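Local coordinates for odorant binding protein ASP5 (Apis mellifera, PDB 3R72) that probably binds and carries small hydrophobic odorant molecules in the antennae of the honey bee, within a helical fold braced by three disulfides, at residues K17-K22 / T49-L54; D43-T48 / K103-V108. One frame throughout, in Å; residues are numbered along the deposited sequence.

Interaction 1. Residues K17-K22 / T49-L54; sequences KSCLQK and TCIMKL. With NBB (N-butyl-benzenesulfonamide), chain B.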
loop_
_atom_site.group_PDB
_atom_site.type_symbol
_atom_site.label_atom_id
_atom_site.label_comp_id
_atom_site.label_asym_id
_atom_site.label_seq_id
_atom_site.Cartn_x
_atom_site.Cartn_y
_atom_site.Cartn_z
ATOM N N LYS A 17 -2.326 13.126 1.436
ATOM C CA LYS A 17 -2.067 14.524 1.750
ATOM C C LYS A 17 -1.200 14.649 2.967
ATOM O O LYS A 17 -0.208 15.395 2.973
ATOM C CB LYS A 17 -3.370 15.258 2.073
ATOM C CG LYS A 17 -4.143 15.778 0.897
ATOM C CD LYS A 17 -4.976 17.012 1.284
ATOM C CE LYS A 17 -6.424 16.845 0.888
ATOM N NZ LYS A 17 -7.068 18.142 0.582
ATOM N N SER A 18 -1.591 13.948 4.018
ATOM C CA SER A 18 -0.871 13.941 5.286
ATOM C C SER A 18 0.558 13.453 5.106
ATOM O O SER A 18 1.516 14.103 5.504
ATOM C CB SER A 18 -1.583 13.028 6.279
ATOM O OG SER A 18 -0.886 12.955 7.510
ATOM N N CYS A 19 0.697 12.273 4.509
ATOM C CA CYS A 19 2.028 11.682 4.355
ATOM C C CYS A 19 2.933 12.466 3.371
ATOM O O CYS A 19 4.148 12.541 3.585
ATOM C CB CYS A 19 1.891 10.203 3.983
ATOM S SG CYS A 19 1.296 9.126 5.327
ATOM N N LEU A 20 2.365 13.031 2.300
ATOM C CA LEU A 20 3.162 13.821 1.333
ATOM C C LEU A 20 3.815 15.003 2.016
ATOM O O LEU A 20 4.967 15.354 1.731
ATOM C CB LEU A 20 2.328 14.361 0.165
ATOM C CG LEU A 20 1.970 13.463 -1.017
ATOM C CD1 LEU A 20 1.095 14.202 -2.014
ATOM C CD2 LEU A 20 3.204 12.881 -1.713
ATOM N N GLN A 21 3.053 15.640 2.897
ATOM C CA GLN A 21 3.501 16.811 3.638
ATOM C C GLN A 21 4.600 16.415 4.627
ATOM O O GLN A 21 5.625 17.084 4.722
ATOM C CB GLN A 21 2.319 17.445 4.369
ATOM N N LYS A 22 4.376 15.321 5.357
ATOM C CA LYS A 22 5.311 14.836 6.382
ATOM C C LYS A 22 6.658 14.362 5.796
ATOM O O LYS A 22 7.741 14.676 6.320
ATOM C CB LYS A 22 4.646 13.702 7.152
ATOM C CG LYS A 22 5.513 12.975 8.148
ATOM C CD LYS A 22 4.654 12.048 8.999
ATOM C CE LYS A 22 5.473 11.347 10.072
ATOM N NZ LYS A 22 4.654 10.336 10.803
ATOM N N THR A 49 5.648 3.499 4.080
ATOM C CA THR A 49 5.540 3.154 5.486
ATOM C C THR A 49 4.558 4.070 6.219
ATOM O O THR A 49 3.794 3.609 7.062
ATOM C CB THR A 49 6.907 3.216 6.185
ATOM O OG1 THR A 49 7.895 2.613 5.345
ATOM C CG2 THR A 49 6.860 2.519 7.552
ATOM N N CYS A 50 4.595 5.358 5.902
ATOM C CA CYS A 50 3.691 6.321 6.501
ATOM C C CYS A 50 2.236 5.908 6.259
ATOM O O CYS A 50 1.420 5.881 7.195
ATOM C CB CYS A 50 3.981 7.725 5.941
ATOM S SG CYS A 50 2.952 9.066 6.593
ATOM N N ILE A 51 1.924 5.540 5.016
ATOM C CA ILE A 51 0.572 5.148 4.660
ATOM C C ILE A 51 0.187 3.839 5.348
ATOM O O ILE A 51 -0.900 3.717 5.914
ATOM C CB ILE A 51 0.432 5.009 3.125
ATOM C CG1 ILE A 51 0.541 6.372 2.439
ATOM C CG2 ILE A 51 -0.859 4.311 2.735
ATOM C CD1 ILE A 51 -0.606 7.343 2.705
ATOM N N MET A 52 1.064 2.831 5.291
ATOM C CA MET A 52 0.713 1.554 5.911
ATOM C C MET A 52 0.551 1.698 7.421
ATOM O O MET A 52 -0.290 1.038 8.036
ATOM C CB MET A 52 1.710 0.454 5.552
ATOM C CG MET A 52 1.636 0.109 4.072
ATOM S SD MET A 52 2.587 -1.328 3.546
ATOM C CE MET A 52 1.684 -2.659 4.301
ATOM N N LYS A 53 1.344 2.564 8.049
ATOM C CA LYS A 53 1.145 2.791 9.477
ATOM C C LYS A 53 -0.207 3.446 9.781
ATOM O O LYS A 53 -0.858 3.083 10.768
ATOM C CB LYS A 53 2.308 3.579 10.085
ATOM C CG LYS A 53 3.563 2.736 10.249
ATOM C CD LYS A 53 4.622 3.435 11.064
ATOM C CE LYS A 53 5.765 2.475 11.394
ATOM N NZ LYS A 53 6.567 2.905 12.573
ATOM N N LEU A 54 -0.630 4.387 8.944
ATOM C CA LEU A 54 -1.961 4.989 9.072
ATOM C C LEU A 54 -3.075 3.954 8.972
ATOM O O LEU A 54 -4.040 4.001 9.728
ATOM C CB LEU A 54 -2.175 6.055 8.000
ATOM C CG LEU A 54 -2.336 7.517 8.413
ATOM C CD1 LEU A 54 -1.773 7.801 9.809
ATOM C CD2 LEU A 54 -1.750 8.462 7.367
HETATM O O1S NBB B . -1.387 -1.604 3.243
HETATM S S NBB B . -2.152 -1.115 2.156
HETATM O O2S NBB B . -2.266 0.315 2.069
HETATM N N10 NBB B . -3.617 -1.740 2.307
HETATM C C11 NBB B . -3.799 -3.172 2.416
HETATM C C12 NBB B . -5.060 -3.639 1.716
HETATM C C13 NBB B . -4.997 -3.535 0.192
HETATM C C14 NBB B . -4.059 -4.575 -0.383
HETATM C C4 NBB B . -1.511 -1.685 0.759
HETATM C C5 NBB B . -2.085 -1.291 -0.452
HETATM C C6 NBB B . -1.579 -1.758 -1.674
HETATM C C1 NBB B . -0.494 -2.619 -1.718
HETATM C C2 NBB B . 0.098 -3.002 -0.537
HETATM C C3 NBB B . -0.398 -2.551 0.684
#
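Cys19 and Cys50 form a disulfide that joins helix 5-23 to helix 42-54, with SG bonded to SG at 2.1 Å. The C-S-S-C torsion of -86° lies close to the relaxed value for a disulfide. The two half-cystines reach the bond differently: SG of Cys19 stands beside its backbone N, whereas SG of Cys50 is anti to its own. The bridge brings the CA atoms of Cys19 and Cys50 to 6.0 Å, although the axes of the two short segments stay 9.6 Å apart and run nearer antiparallel than parallel, at 140°.

Apolar packing is confined to the neighbourhood of the sulfurs, and no hydrogen bond crosses between the segments. Ile51 CD1 comes within 3.7 Å of Cys19 SG. Leu54 CD2 approaches the same sulfur, but less certainly, because Leu54 adopts two conformations. Farther out, the extended chain of Lys22 passes Cys50 SG with its CD at 4.2 Å. Ile51 also rests on Phe121 and Pro122, so that it touches both the disulfide and the C-terminal tail.

Contact with the ligand falls to Met52. Its chain bends at the last torsion (chi3 69°), and CE approaches O1S of N-butyl-benzenesulfonamide to 3.4 Å while CG lies 3.6 Å from the same sulfonyl oxygen. An alanine here would probably leave a gap beside the sulfonyl group and set the ligand freer to shift, because CG, SD and CE all meet O1S. The Cys19-Cys50 bridge is the first-to-third link in the 1-3, 2-5, 4-6 pairing of six cysteines that is the signature of classical insect odorant-binding proteins of the PBP/GOBP family.

Interaction 2. Residues D43-T48 / K103-V108; sequences DLQCYT and KTYQYV. With NBB (N-butyl-benzenesulfonamide), chain B.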
loop_
_atom_site.group_PDB
_atom_site.type_symbol
_atom_site.label_atom_id
_atom_site.label_comp_id
_atom_site.label_asym_id
_atom_site.label_seq_id
_atom_site.Cartn_x
_atom_site.Cartn_y
_atom_site.Cartn_z
ATOM N N ASP A 43 12.970 8.254 0.268
ATOM C CA ASP A 43 11.838 9.071 0.687
ATOM C C ASP A 43 10.508 8.489 0.211
ATOM O O ASP A 43 9.552 8.435 0.975
ATOM C CB ASP A 43 12.030 10.514 0.250
ATOM C CG ASP A 43 13.234 11.146 0.910
ATOM O OD1 ASP A 43 13.482 10.865 2.102
ATOM O OD2 ASP A 43 13.939 11.921 0.236
ATOM N N LEU A 44 10.454 8.026 -1.031
ATOM C CA LEU A 44 9.264 7.330 -1.506
ATOM C C LEU A 44 9.038 6.060 -0.696
ATOM O O LEU A 44 7.896 5.733 -0.340
ATOM C CB LEU A 44 9.358 7.031 -3.004
ATOM C CG LEU A 44 8.157 6.315 -3.603
ATOM C CD1 LEU A 44 6.854 7.068 -3.404
ATOM C CD2 LEU A 44 8.431 6.025 -5.084
ATOM N N GLN A 45 10.120 5.355 -0.377
ATOM C CA GLN A 45 9.991 4.171 0.462
ATOM C C GLN A 45 9.330 4.526 1.792
ATOM O O GLN A 45 8.381 3.868 2.239
ATOM C CB GLN A 45 11.362 3.527 0.661
ATOM C CG GLN A 45 11.936 2.978 -0.637
ATOM C CD GLN A 45 13.388 2.583 -0.587
ATOM O OE1 GLN A 45 14.097 2.835 0.381
ATOM N NE2 GLN A 45 13.839 1.945 -1.658
ATOM N N CYS A 46 9.790 5.599 2.422
ATOM C CA CYS A 46 9.213 6.003 3.707
ATOM C C CYS A 46 7.778 6.504 3.594
ATOM O O CYS A 46 7.014 6.338 4.541
ATOM C CB CYS A 46 10.109 7.016 4.398
ATOM S SG CYS A 46 11.736 6.317 4.905
ATOM N N TYR A 47 7.394 7.047 2.442
ATOM C CA TYR A 47 5.990 7.376 2.200
ATOM C C TYR A 47 5.125 6.117 2.318
ATOM O O TYR A 47 4.050 6.150 2.922
ATOM C CB TYR A 47 5.814 8.078 0.844
ATOM C CG TYR A 47 4.376 8.242 0.437
ATOM C CD1 TYR A 47 3.639 9.369 0.788
ATOM C CD2 TYR A 47 3.735 7.244 -0.274
ATOM C CE1 TYR A 47 2.297 9.480 0.441
ATOM C CE2 TYR A 47 2.402 7.356 -0.627
ATOM C CZ TYR A 47 1.694 8.479 -0.269
ATOM O OH TYR A 47 0.365 8.601 -0.598
ATOM N N THR A 48 5.577 5.008 1.736
ATOM C CA THR A 48 4.790 3.787 1.832
ATOM C C THR A 48 4.607 3.348 3.270
ATOM O O THR A 48 3.541 2.866 3.643
ATOM C CB THR A 48 5.292 2.629 0.938
ATOM O OG1 THR A 48 6.542 2.099 1.391
ATOM C CG2 THR A 48 5.371 3.047 -0.526
ATOM N N LYS A 103 11.270 -2.323 3.639
ATOM C CA LYS A 103 10.370 -3.465 3.730
ATOM C C LYS A 103 8.995 -3.159 3.152
ATOM O O LYS A 103 8.474 -3.928 2.343
ATOM C CB LYS A 103 10.228 -3.923 5.168
ATOM C CG LYS A 103 11.468 -4.588 5.745
ATOM C CD LYS A 103 11.158 -5.248 7.089
ATOM C CE LYS A 103 12.393 -5.848 7.716
ATOM N NZ LYS A 103 12.252 -6.049 9.187
ATOM N N THR A 104 8.376 -2.066 3.580
ATOM C CA THR A 104 7.050 -1.762 3.060
ATOM C C THR A 104 7.095 -1.493 1.563
ATOM O O THR A 104 6.195 -1.907 0.835
ATOM C CB THR A 104 6.340 -0.616 3.812
ATOM O OG1 THR A 104 7.083 0.601 3.696
ATOM C CG2 THR A 104 6.160 -0.956 5.259
ATOM N N TYR A 105 8.150 -0.844 1.083
ATOM C CA TYR A 105 8.263 -0.589 -0.344
ATOM C C TYR A 105 8.359 -1.890 -1.141
ATOM O O TYR A 105 7.749 -2.025 -2.198
ATOM C CB TYR A 105 9.480 0.252 -0.621
ATOM C CG TYR A 105 9.587 0.911 -1.980
ATOM C CD1 TYR A 105 8.641 1.814 -2.431
ATOM C CD2 TYR A 105 10.704 0.706 -2.777
ATOM C CE1 TYR A 105 8.805 2.505 -3.610
ATOM C CE2 TYR A 105 10.875 1.393 -3.961
ATOM C CZ TYR A 105 9.916 2.281 -4.369
ATOM O OH TYR A 105 10.044 3.009 -5.512
ATOM N N GLN A 106 9.119 -2.853 -0.630
ATOM C CA GLN A 106 9.219 -4.158 -1.259
ATOM C C GLN A 106 7.850 -4.849 -1.293
ATOM O O GLN A 106 7.496 -5.489 -2.274
ATOM C CB GLN A 106 10.235 -5.032 -0.521
ATOM C CG GLN A 106 11.704 -4.601 -0.671
ATOM C CD GLN A 106 12.572 -5.082 0.471
ATOM O OE1 GLN A 106 12.245 -6.063 1.138
ATOM N NE2 GLN A 106 13.675 -4.378 0.722
ATOM N N TYR A 107 7.081 -4.741 -0.215
ATOM C CA TYR A 107 5.761 -5.355 -0.149
ATOM C C TYR A 107 4.816 -4.736 -1.182
ATOM O O TYR A 107 4.094 -5.435 -1.898
ATOM C CB TYR A 107 5.203 -5.227 1.288
ATOM C CG TYR A 107 3.872 -5.910 1.423
ATOM C CD1 TYR A 107 3.818 -7.289 1.581
ATOM C CD2 TYR A 107 2.687 -5.223 1.340
ATOM C CE1 TYR A 107 2.630 -7.971 1.634
ATOM C CE2 TYR A 107 1.485 -5.903 1.411
ATOM C CZ TYR A 107 1.471 -7.280 1.543
ATOM O OH TYR A 107 0.292 -7.966 1.566
ATOM N N VAL A 108 4.840 -3.413 -1.278
ATOM C CA VAL A 108 4.041 -2.702 -2.265
ATOM C C VAL A 108 4.416 -3.151 -3.690
ATOM O O VAL A 108 3.545 -3.384 -4.515
ATOM C CB VAL A 108 4.187 -1.165 -2.071
ATOM C CG1 VAL A 108 3.531 -0.412 -3.221
ATOM C CG2 VAL A 108 3.587 -0.763 -0.730
HETATM O O1S NBB B . -1.387 -1.604 3.243
HETATM S S NBB B . -2.152 -1.115 2.156
HETATM O O2S NBB B . -2.266 0.315 2.069
HETATM N N10 NBB B . -3.617 -1.740 2.307
HETATM C C11 NBB B . -3.799 -3.172 2.416
HETATM C C12 NBB B . -5.060 -3.639 1.716
HETATM C C13 NBB B . -4.997 -3.535 0.192
HETATM C C14 NBB B . -4.059 -4.575 -0.383
HETATM C C4 NBB B . -1.511 -1.685 0.759
HETATM C C5 NBB B . -2.085 -1.291 -0.452
HETATM C C6 NBB B . -1.579 -1.758 -1.674
HETATM C C1 NBB B . -0.494 -2.619 -1.718
HETATM C C2 NBB B . 0.098 -3.002 -0.537
HETATM C C3 NBB B . -0.398 -2.551 0.684
#
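The ring of Tyr105 takes CG of Gln45 over one face in a CH-pi contact, 3.6 Å from the ring centroid and 25° off its normal, while CG2 of Thr48 sits at the edge in the ring plane. CG of Tyr105, anti to the backbone N (chi1 -165°), is among the ring atoms nearest Gln45 CG, at 3.4 Å. Leu44 meets the phenol end, its CD2 lying 3.4 Å from Tyr105 OH; that hydroxyl is hydrogen-bonded to the carbonyl of Pro39. The other ring, Tyr107, has C3 of N-butyl-benzenesulfonamide at its edge, and its CE2 approaches ligand C2 to 3.8 Å.

The polar part lies between two buried threonines, whose hydroxyls OG1 of Thr48 and OG1 of Thr104 are hydrogen-bonded at 2.8 Å. Thr48 OG1 donates to Gln45 O of its own helix at 2.7 Å, in the carbonyl plane and on a lone pair. Thr104 OG1 is also hydrogen-bonded to OG1 of Thr49. Beside the hydroxyls, CB of Thr48 packs on CG2 of Val108 at 4.1 Å. Segments 43-48 and 103-108 cross at 80°, joining helices 42-54 and 100-114, also tied by the Cys46-Cys101 disulfide, in the helical core of this odorant-binding fold, with Tyr107 in the ligand pocket.

From the N terminus, helix 5-23 supplies the first segment, 17-22, and the chain then passes through helix 27-32 to helix 42-54. Segment 43-48 comes first on that helix and pairs only later in the chain; segment 49-54 follows directly and closes interaction 1 back onto helix 5-23. After the short hairpin and helices 65-75 and 81-91, residues 103-108 of helix 100-114 close interaction 2. The two loops cross, because 43-48 opens the second before 49-54 closes the first; helix 42-54 belongs to both. The contacts also touch, through Thr49 with Thr104 and Cys19 with Tyr47, and both reach the same bound N-butyl-benzenesulfonamide.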